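Local coordinates for hypothetical conserved protein (Geobacillus kaustophilus, PDB 2R5X), which is of unknown function but belongs to the YugN-like family and folds as a single-chain antiparallel sheet with two helices against one face, at residues 38-43 with 71-76; 55-60 with 107-112; 78-83 with 99-104. The protein carries 1 engineered substitution. One frame throughout, in Å; residues are numbered along the deposited sequence.

All three interactions draw on one antiparallel sheet. Interaction 1 bridges strands 39-48 and 71-84, the two neighbours of strand 51-61, and interaction 2 seats helix 99-117 on that same strand. Their centres lie about 10 Å apart, and they join directly where Val40 N meets Gly59 O at 2.7 Å and Arg39 NH1 meets Gln58 OE1 at 2.7 Å. Interaction 3 takes up an earlier part of the helix and the later half of strand 71-84, its centre about 11 Å from interaction 2 and about 19 Å from interaction 1. Arg56 N to Ile79 O, 2.8 Å, links interactions 2 and 3. No active site or ligand is known to which they could be related.

Interaction 1 of 3, residues 38-43 with 71-76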
loop_
_atom_site.group_PDB
_atom_site.type_symbol
_atom_site.label_atom_id
_atom_site.label_comp_id
_atom_site.label_asym_id
_atom_site.label_seq_id
_atom_site.Cartn_x
_atom_site.Cartn_y
_atom_site.Cartn_z
ATOM N N GLU A 38 -7.729 13.453 1.174
ATOM C CA GLU A 38 -6.567 13.624 2.049
ATOM C C GLU A 38 -5.514 12.544 1.841
ATOM O O GLU A 38 -4.316 12.798 2.021
ATOM C CB GLU A 38 -6.992 13.642 3.515
ATOM C CG GLU A 38 -7.844 14.842 3.889
ATOM C CD GLU A 38 -7.569 15.333 5.297
ATOM O OE1 GLU A 38 -7.131 16.493 5.430
ATOM O OE2 GLU A 38 -7.777 14.563 6.262
ATOM N N ARG A 39 -5.970 11.350 1.456
ATOM C CA ARG A 39 -5.119 10.165 1.361
ATOM C C ARG A 39 -5.092 9.542 -0.028
ATOM O O ARG A 39 -6.085 9.582 -0.754
ATOM C CB ARG A 39 -5.577 9.100 2.365
ATOM C CG ARG A 39 -5.508 9.527 3.826
ATOM C CD ARG A 39 -5.794 8.365 4.750
ATOM N NE ARG A 39 -5.579 8.707 6.155
ATOM C CZ ARG A 39 -5.540 7.822 7.151
ATOM N NH1 ARG A 39 -5.691 6.523 6.914
ATOM N NH2 ARG A 39 -5.339 8.237 8.394
ATOM N N VAL A 40 -3.950 8.956 -0.386
ATOM C CA VAL A 40 -3.878 8.050 -1.537
ATOM C C VAL A 40 -3.770 6.620 -1.022
ATOM O O VAL A 40 -3.053 6.357 -0.061
ATOM C CB VAL A 40 -2.719 8.382 -2.534
ATOM C CG1 VAL A 40 -2.961 9.724 -3.210
ATOM C CG2 VAL A 40 -1.339 8.344 -1.857
ATOM N N THR A 41 -4.483 5.709 -1.676
ATOM C CA THR A 41 -4.606 4.333 -1.227
ATOM C C THR A 41 -4.378 3.381 -2.396
ATOM O O THR A 41 -4.885 3.609 -3.498
ATOM C CB THR A 41 -6.011 4.085 -0.641
ATOM O OG1 THR A 41 -6.287 5.067 0.366
ATOM C CG2 THR A 41 -6.106 2.716 -0.021
ATOM N N TYR A 42 -3.613 2.318 -2.150
ATOM C CA TYR A 42 -3.331 1.311 -3.168
ATOM C C TYR A 42 -3.601 -0.070 -2.611
ATOM O O TYR A 42 -3.139 -0.398 -1.522
ATOM C CB TYR A 42 -1.872 1.373 -3.602
ATOM C CG TYR A 42 -1.397 2.730 -4.029
ATOM C CD1 TYR A 42 -1.445 3.116 -5.366
ATOM C CD2 TYR A 42 -0.886 3.632 -3.095
ATOM C CE1 TYR A 42 -0.978 4.364 -5.761
ATOM C CE2 TYR A 42 -0.447 4.885 -3.473
ATOM C CZ TYR A 42 -0.489 5.243 -4.805
ATOM O OH TYR A 42 -0.038 6.484 -5.171
ATOM N N ASP A 43 -4.341 -0.880 -3.361
ATOM C CA ASP A 43 -4.677 -2.233 -2.920
ATOM C C ASP A 43 -4.091 -3.261 -3.866
ATOM O O ASP A 43 -4.155 -3.090 -5.081
ATOM C CB ASP A 43 -6.193 -2.441 -2.884
ATOM C CG ASP A 43 -6.847 -1.836 -1.666
ATOM O OD1 ASP A 43 -6.136 -1.318 -0.781
ATOM O OD2 ASP A 43 -8.095 -1.885 -1.598
ATOM N N ALA A 71 2.636 15.875 -5.716
ATOM C CA ALA A 71 2.223 15.913 -4.325
ATOM C C ALA A 71 3.291 15.147 -3.573
ATOM O O ALA A 71 3.868 14.205 -4.113
ATOM C CB ALA A 71 0.871 15.261 -4.147
ATOM N N LEU A 72 3.595 15.564 -2.351
ATOM C CA LEU A 72 4.530 14.809 -1.530
ATOM C C LEU A 72 3.730 13.911 -0.594
ATOM O O LEU A 72 2.861 14.384 0.142
ATOM C CB LEU A 72 5.485 15.732 -0.762
ATOM C CG LEU A 72 6.759 15.100 -0.185
ATOM C CD1 LEU A 72 7.724 14.668 -1.287
ATOM C CD2 LEU A 72 7.448 16.060 0.775
ATOM N N ILE A 73 4.021 12.613 -0.648
ATOM C CA ILE A 73 3.256 11.604 0.082
ATOM C C ILE A 73 4.057 11.035 1.257
ATOM O O ILE A 73 5.188 10.576 1.094
ATOM C CB ILE A 73 2.753 10.465 -0.875
ATOM C CG1 ILE A 73 1.966 11.036 -2.070
ATOM C CG2 ILE A 73 1.923 9.404 -0.130
ATOM C CD1 ILE A 73 0.738 11.909 -1.712
ATOM N N LYS A 74 3.474 11.096 2.448
ATOM C CA LYS A 74 4.037 10.407 3.606
ATOM C C LYS A 74 3.229 9.120 3.848
ATOM O O LYS A 74 2.036 9.175 4.147
ATOM C CB LYS A 74 4.050 11.334 4.834
ATOM C CG LYS A 74 4.846 10.831 6.046
ATOM C CD LYS A 74 4.044 9.849 6.902
ATOM C CE LYS A 74 4.789 9.376 8.123
ATOM N NZ LYS A 74 4.127 8.172 8.695
ATOM N N LEU A 75 3.893 7.972 3.728
ATOM C CA LEU A 75 3.236 6.668 3.841
ATOM C C LEU A 75 2.940 6.271 5.283
ATOM O O LEU A 75 3.721 6.542 6.198
ATOM C CB LEU A 75 4.069 5.575 3.172
ATOM C CG LEU A 75 4.379 5.639 1.671
ATOM C CD1 LEU A 75 5.351 4.542 1.324
ATOM C CD2 LEU A 75 3.132 5.498 0.817
ATOM N N LEU A 76 1.797 5.618 5.462
ATOM C CA LEU A 76 1.350 5.128 6.758
ATOM C C LEU A 76 1.657 3.636 6.874
ATOM O O LEU A 76 2.178 3.036 5.942
ATOM C CB LEU A 76 -0.149 5.393 6.915
ATOM C CG LEU A 76 -0.593 6.860 6.782
ATOM C CD1 LEU A 76 -2.086 6.944 6.513
ATOM C CD2 LEU A 76 -0.229 7.682 8.025
#
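Val40 packs on Ile73 and Leu76 on Arg39, two contacts on opposite faces of the sheet, one between apolar side chains and one of a methyl over a guanidinium; no hydrogen bond crosses between residues 38-43 and 71-76. On the inner face Val40 and Ile73 reach toward each other tip to tip, CG2 of Val40 lying 3.8 Å from CG2 of Ile73. The same Val40 methyl is 4.1 Å from Ile73 CD1, so it meets both ends of the branched isoleucine. Ile73 has its CG2 opposite its own backbone N and its CG1 beside it (chi1 -54°), which turns both branches to the valine. Their CA atoms are 8.1 Å apart across the intervening strand, where Gly59, whose backbone is hydrogen-bonded to that of Val40, has no side chain to part them. Leu17 of helix 17-26 also touches Val40 on this face.

On the other face the contact is methyl over guanidinium. Leu76 CD1 sits above the centre of the flat Arg39 group, 3.6 Å from CZ and 3.7 Å from NH1, and the two side chains cross at about a right angle. An extended Arg39 chain from CG to NE carries the group far enough along to receive the methyl. One polar partner of this group lies on the middle strand: NH1 bonds to Gln58 OE1, which helps fix the guanidinium's rotation, while Gln58 NE2 bonds to Thr41 OG1.

Within 71-76, Lys74 NZ folds back to donate to Leu75 O at 3.0 Å, tilted 32° from the carbonyl plane. Tyr60 of strand 51-61 touches both Lys74 and Leu76.

Strands 39-48 and 71-84 each run antiparallel to strand 51-61, and hence in the same sense. Contact between second neighbours over the middle strand, above and below it, is the pattern of a three-stranded antiparallel meander.

Interaction 2 of 3, residues 55-60 with 107-112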
loop_
_atom_site.group_PDB
_atom_site.type_symbol
_atom_site.label_atom_id
_atom_site.label_comp_id
_atom_site.label_asym_id
_atom_site.label_seq_id
_atom_site.Cartn_x
_atom_site.Cartn_y
_atom_site.Cartn_z
ATOM N N LEU A 55 -3.844 -6.260 0.312
ATOM C CA LEU A 55 -2.713 -5.574 0.918
ATOM C C LEU A 55 -2.866 -4.090 0.623
ATOM O O LEU A 55 -2.820 -3.679 -0.530
ATOM C CB LEU A 55 -1.393 -6.116 0.348
ATOM C CG LEU A 55 -0.064 -5.492 0.788
ATOM C CD1 LEU A 55 0.095 -5.494 2.312
ATOM C CD2 LEU A 55 1.097 -6.211 0.119
ATOM N N ARG A 56 -3.039 -3.291 1.669
ATOM C CA ARG A 56 -3.339 -1.874 1.498
ATOM C C ARG A 56 -2.178 -0.987 1.919
ATOM O O ARG A 56 -1.735 -1.039 3.066
ATOM C CB ARG A 56 -4.605 -1.504 2.282
ATOM C CG ARG A 56 -4.950 -0.016 2.269
ATOM C CD ARG A 56 -6.430 0.226 2.581
ATOM N NE ARG A 56 -7.307 -0.222 1.496
ATOM C CZ ARG A 56 -8.589 0.111 1.365
ATOM N NH1 ARG A 56 -9.172 0.914 2.246
ATOM N NH2 ARG A 56 -9.292 -0.351 0.344
ATOM N N VAL A 57 -1.698 -0.177 0.977
ATOM C CA VAL A 57 -0.671 0.836 1.245
ATOM C C VAL A 57 -1.316 2.213 1.083
ATOM O O VAL A 57 -1.993 2.481 0.096
ATOM C CB VAL A 57 0.559 0.675 0.321
ATOM C CG1 VAL A 57 1.586 1.789 0.542
ATOM C CG2 VAL A 57 1.208 -0.689 0.550
ATOM N N GLN A 58 -1.109 3.070 2.074
ATOM C CA GLN A 58 -1.790 4.343 2.136
ATOM C C GLN A 58 -0.805 5.424 2.538
ATOM O O GLN A 58 0.140 5.173 3.293
ATOM C CB GLN A 58 -2.920 4.258 3.157
ATOM C CG GLN A 58 -4.058 5.213 2.917
ATOM C CD GLN A 58 -5.241 4.927 3.810
ATOM O OE1 GLN A 58 -5.087 4.731 5.013
ATOM N NE2 GLN A 58 -6.438 4.913 3.229
ATOM N N GLY A 59 -1.034 6.625 2.025
ATOM C CA GLY A 59 -0.243 7.787 2.383
ATOM C C GLY A 59 -1.082 9.052 2.327
ATOM O O GLY A 59 -2.081 9.101 1.616
ATOM N N TYR A 60 -0.688 10.069 3.084
ATOM C CA TYR A 60 -1.345 11.372 2.982
ATOM C C TYR A 60 -0.489 12.371 2.208
ATOM O O TYR A 60 0.745 12.237 2.150
ATOM C CB TYR A 60 -1.719 11.919 4.362
ATOM C CG TYR A 60 -0.567 12.085 5.342
ATOM C CD1 TYR A 60 -0.326 11.133 6.328
ATOM C CD2 TYR A 60 0.261 13.211 5.302
ATOM C CE1 TYR A 60 0.723 11.285 7.238
ATOM C CE2 TYR A 60 1.310 13.373 6.200
ATOM C CZ TYR A 60 1.531 12.408 7.172
ATOM O OH TYR A 60 2.566 12.566 8.067
ATOM N N ASN A 107 6.726 -9.829 1.593
ATOM C CA ASN A 107 7.630 -9.812 0.442
ATOM C C ASN A 107 7.370 -8.640 -0.492
ATOM O O ASN A 107 8.307 -8.010 -0.986
ATOM C CB ASN A 107 7.527 -11.123 -0.359
ATOM C CG ASN A 107 7.866 -12.358 0.474
ATOM O OD1 ASN A 107 8.445 -12.257 1.559
ATOM N ND2 ASN A 107 7.494 -13.529 -0.029
ATOM N N VAL A 108 6.092 -8.368 -0.738
ATOM C CA VAL A 108 5.689 -7.282 -1.622
ATOM C C VAL A 108 6.084 -5.936 -1.004
ATOM O O VAL A 108 6.595 -5.055 -1.693
ATOM C CB VAL A 108 4.176 -7.357 -1.960
ATOM C CG1 VAL A 108 3.721 -6.131 -2.727
ATOM C CG2 VAL A 108 3.883 -8.615 -2.774
ATOM N N LEU A 109 5.887 -5.797 0.302
ATOM C CA LEU A 109 6.264 -4.568 1.008
ATOM C C LEU A 109 7.782 -4.316 1.007
ATOM O O LEU A 109 8.230 -3.169 0.904
ATOM C CB LEU A 109 5.693 -4.577 2.432
ATOM C CG LEU A 109 4.153 -4.502 2.472
ATOM C CD1 LEU A 109 3.601 -4.871 3.838
ATOM C CD2 LEU A 109 3.646 -3.128 2.017
ATOM N N ALA A 110 8.562 -5.389 1.106
ATOM C CA ALA A 110 10.027 -5.309 0.981
ATOM C C ALA A 110 10.459 -4.750 -0.376
ATOM O O ALA A 110 11.400 -3.958 -0.461
ATOM C CB ALA A 110 10.650 -6.669 1.207
ATOM N N GLN A 111 9.766 -5.140 -1.438
ATOM C CA GLN A 111 10.089 -4.593 -2.744
ATOM C C GLN A 111 9.519 -3.192 -2.952
ATOM O O GLN A 111 10.087 -2.417 -3.708
ATOM C CB GLN A 111 9.766 -5.561 -3.892
ATOM C CG GLN A 111 8.302 -5.848 -4.155
ATOM C CD GLN A 111 8.098 -7.025 -5.095
ATOM O OE1 GLN A 111 7.461 -8.021 -4.738
ATOM N NE2 GLN A 111 8.644 -6.919 -6.297
ATOM N N VAL A 112 8.426 -2.858 -2.267
ATOM C CA VAL A 112 7.971 -1.462 -2.212
ATOM C C VAL A 112 9.099 -0.607 -1.621
ATOM O O VAL A 112 9.511 0.381 -2.220
ATOM C CB VAL A 112 6.651 -1.290 -1.394
ATOM C CG1 VAL A 112 6.359 0.176 -1.138
ATOM C CG2 VAL A 112 5.477 -1.927 -2.115
#
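The packing of helix 99-117 against the central strand of an antiparallel sheet, an alpha/beta layer interface, brings Leu55 and Val57 against Val108 and Leu109. The axes of the two short segments approach to 10.7 Å and cross at -27°, so helix and strand run nearly the same way. Leu55 divides its two methyls between neighbouring helix residues: CD2 lies 3.9 Å from Val108 CG1, and CD1 lies 3.9 Å from Leu109 CD1. Its CG stands opposite the backbone N (chi1 177°), which carries the fork out to the helix. Leu109 is forked in turn, its CD2 reaching Val57 CG2 at 3.7 Å as the two chains slide past each other in opposite directions. Every touching residue is buried and the contact is wholly apolar. With an alanine at Leu55, both methyls would be gone, which would probably leave Val108 CG1 and Leu109 CD1 without their strand partner and open a gap beneath the helix. Around this interface Phe29 touches Val108, Phe5 and Pro78 touch Leu109, and Arg56 points from the sheet's far face, where it forms a salt bridge with Asp43 of strand 39-48.

Interaction 3 of 3, residues 78-83 with 99-104; sequences PIMGKH and SSLVSQ. Engineered in segment 78-83: Met80 (natural residue Leu).
Met80 meets Leu101 and Val102 where the start of helix 99-117 packs on strand 71-84, an alpha/beta layer contact like that made further along the same helix. Met80 is an engineered substitution for the natural leucine. The cross-segment contacts are all apolar. Met80 SD lies 3.7 Å from Leu101 CD2, the two chains crossing at a slant. Beyond it the methionine chain turns about its CG-SD bond (chi3 -43°), and this lays Met80 CE over the helix backbone, 3.7 Å from Val102 CA and 3.8 Å from Val102 CG2. The methionine end thus rests in the angle between two successive helix residues. Leu3 of strand 3-4, whose backbone is hydrogen-bonded to that of Met80, touches both Met80 and Val102, while Tyr53 of strand 51-61 touches Leu101.

No hydrogen bond crosses between the two segments; the helical one has its own. Gln104 NE2 makes a weak one to Ser100 O, with an angle of 121° at the hydrogen. Ser99 O is gripped twice, by Ser103 N at 3.0 Å and by Ser103 OG at 3.1 Å, the two donors arriving from opposite faces of the carbonyl plane.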
loop_
_atom_site.group_PDB
_atom_site.type_symbol
_atom_site.label_atom_id
_atom_site.label_comp_id
_atom_site.label_asym_id
_atom_site.label_seq_id
_atom_site.Cartn_x
_atom_site.Cartn_y
_atom_site.Cartn_z
ATOM N N PRO A 78 1.297 -0.095 6.518
ATOM C CA PRO A 78 0.509 -0.959 5.630
ATOM C C PRO A 78 -0.334 -1.954 6.395
ATOM O O PRO A 78 0.064 -2.400 7.480
ATOM C CB PRO A 78 1.577 -1.691 4.812
ATOM C CG PRO A 78 2.795 -0.836 4.925
ATOM C CD PRO A 78 2.741 -0.321 6.327
ATOM N N ILE A 79 -1.502 -2.275 5.841
ATOM C CA ILE A 79 -2.420 -3.226 6.461
ATOM C C ILE A 79 -2.832 -4.333 5.496
ATOM O O ILE A 79 -2.664 -4.193 4.281
ATOM C CB ILE A 79 -3.697 -2.544 7.062
ATOM C CG1 ILE A 79 -4.550 -1.872 5.978
ATOM C CG2 ILE A 79 -3.326 -1.544 8.147
ATOM C CD1 ILE A 79 -6.041 -1.948 6.242
ATOM N N MET A 80 -3.338 -5.440 6.046
ATOM C CA MET A 80 -4.026 -6.452 5.244
ATOM C C MET A 80 -5.479 -6.547 5.680
ATOM O O MET A 80 -5.774 -6.940 6.814
ATOM C CB MET A 80 -3.362 -7.832 5.338
ATOM C CG MET A 80 -3.601 -8.698 4.099
ATOM S SD MET A 80 -3.194 -10.454 4.228
ATOM C CE MET A 80 -1.652 -10.488 5.077
ATOM N N GLY A 81 -6.378 -6.175 4.777
ATOM C CA GLY A 81 -7.811 -6.323 5.015
ATOM C C GLY A 81 -8.349 -7.644 4.499
ATOM O O GLY A 81 -7.714 -8.315 3.683
ATOM N N LYS A 82 -9.534 -8.004 4.975
ATOM C CA LYS A 82 -10.158 -9.270 4.648
ATOM C C LYS A 82 -11.640 -9.060 4.345
ATOM O O LYS A 82 -12.364 -8.459 5.141
ATOM C CB LYS A 82 -10.003 -10.226 5.826
ATOM C CG LYS A 82 -10.565 -11.611 5.607
ATOM C CD LYS A 82 -10.560 -12.389 6.911
ATOM C CE LYS A 82 -10.471 -13.875 6.651
ATOM N NZ LYS A 82 -10.419 -14.650 7.917
ATOM N N HIS A 83 -12.079 -9.563 3.194
ATOM C CA HIS A 83 -13.494 -9.530 2.812
ATOM C C HIS A 83 -14.025 -10.918 2.428
ATOM O O HIS A 83 -13.569 -11.518 1.452
ATOM C CB HIS A 83 -13.697 -8.543 1.661
ATOM C CG HIS A 83 -15.091 -8.516 1.125
ATOM N ND1 HIS A 83 -16.116 -7.841 1.752
ATOM C CD2 HIS A 83 -15.629 -9.076 0.015
ATOM C CE1 HIS A 83 -17.228 -7.995 1.057
ATOM N NE2 HIS A 83 -16.960 -8.738 -0.003
ATOM N N SER A 99 -0.892 -17.723 7.249
ATOM C CA SER A 99 0.531 -17.383 7.356
ATOM C C SER A 99 1.225 -17.204 6.001
ATOM O O SER A 99 2.099 -16.346 5.866
ATOM C CB SER A 99 1.272 -18.427 8.196
ATOM O OG SER A 99 1.044 -19.725 7.678
ATOM N N SER A 100 0.823 -18.002 5.013
ATOM C CA SER A 100 1.376 -17.914 3.657
ATOM C C SER A 100 1.086 -16.566 3.002
ATOM O O SER A 100 1.948 -15.992 2.336
ATOM C CB SER A 100 0.820 -19.034 2.772
ATOM O OG SER A 100 -0.593 -18.959 2.689
ATOM N N LEU A 101 -0.129 -16.070 3.195
ATOM C CA LEU A 101 -0.529 -14.789 2.616
ATOM C C LEU A 101 0.164 -13.620 3.319
ATOM O O LEU A 101 0.540 -12.640 2.676
ATOM C CB LEU A 101 -2.046 -14.630 2.661
ATOM C CG LEU A 101 -2.657 -14.221 1.334
ATOM C CD1 LEU A 101 -3.991 -14.917 1.152
ATOM C CD2 LEU A 101 -2.791 -12.712 1.263
ATOM N N VAL A 102 0.349 -13.754 4.630
ATOM C CA VAL A 102 1.144 -12.816 5.434
ATOM C C VAL A 102 2.576 -12.695 4.933
ATOM O O VAL A 102 3.109 -11.584 4.810
ATOM C CB VAL A 102 1.131 -13.224 6.927
ATOM C CG1 VAL A 102 2.127 -12.399 7.757
ATOM C CG2 VAL A 102 -0.264 -13.091 7.481
ATOM N N SER A 103 3.182 -13.841 4.625
ATOM C CA SER A 103 4.544 -13.886 4.102
ATOM C C SER A 103 4.656 -13.236 2.726
ATOM O O SER A 103 5.603 -12.493 2.475
ATOM C CB SER A 103 5.067 -15.326 4.069
ATOM O OG SER A 103 5.094 -15.869 5.379
ATOM N N GLN A 104 3.684 -13.502 1.852
ATOM C CA GLN A 104 3.617 -12.884 0.525
ATOM C C GLN A 104 3.498 -11.360 0.597
ATOM O O GLN A 104 4.159 -10.642 -0.163
ATOM C CB GLN A 104 2.450 -13.470 -0.284
ATOM C CG GLN A 104 2.717 -14.870 -0.822
ATOM C CD GLN A 104 1.473 -15.573 -1.321
ATOM O OE1 GLN A 104 0.766 -15.069 -2.196
ATOM N NE2 GLN A 104 1.210 -16.759 -0.781
#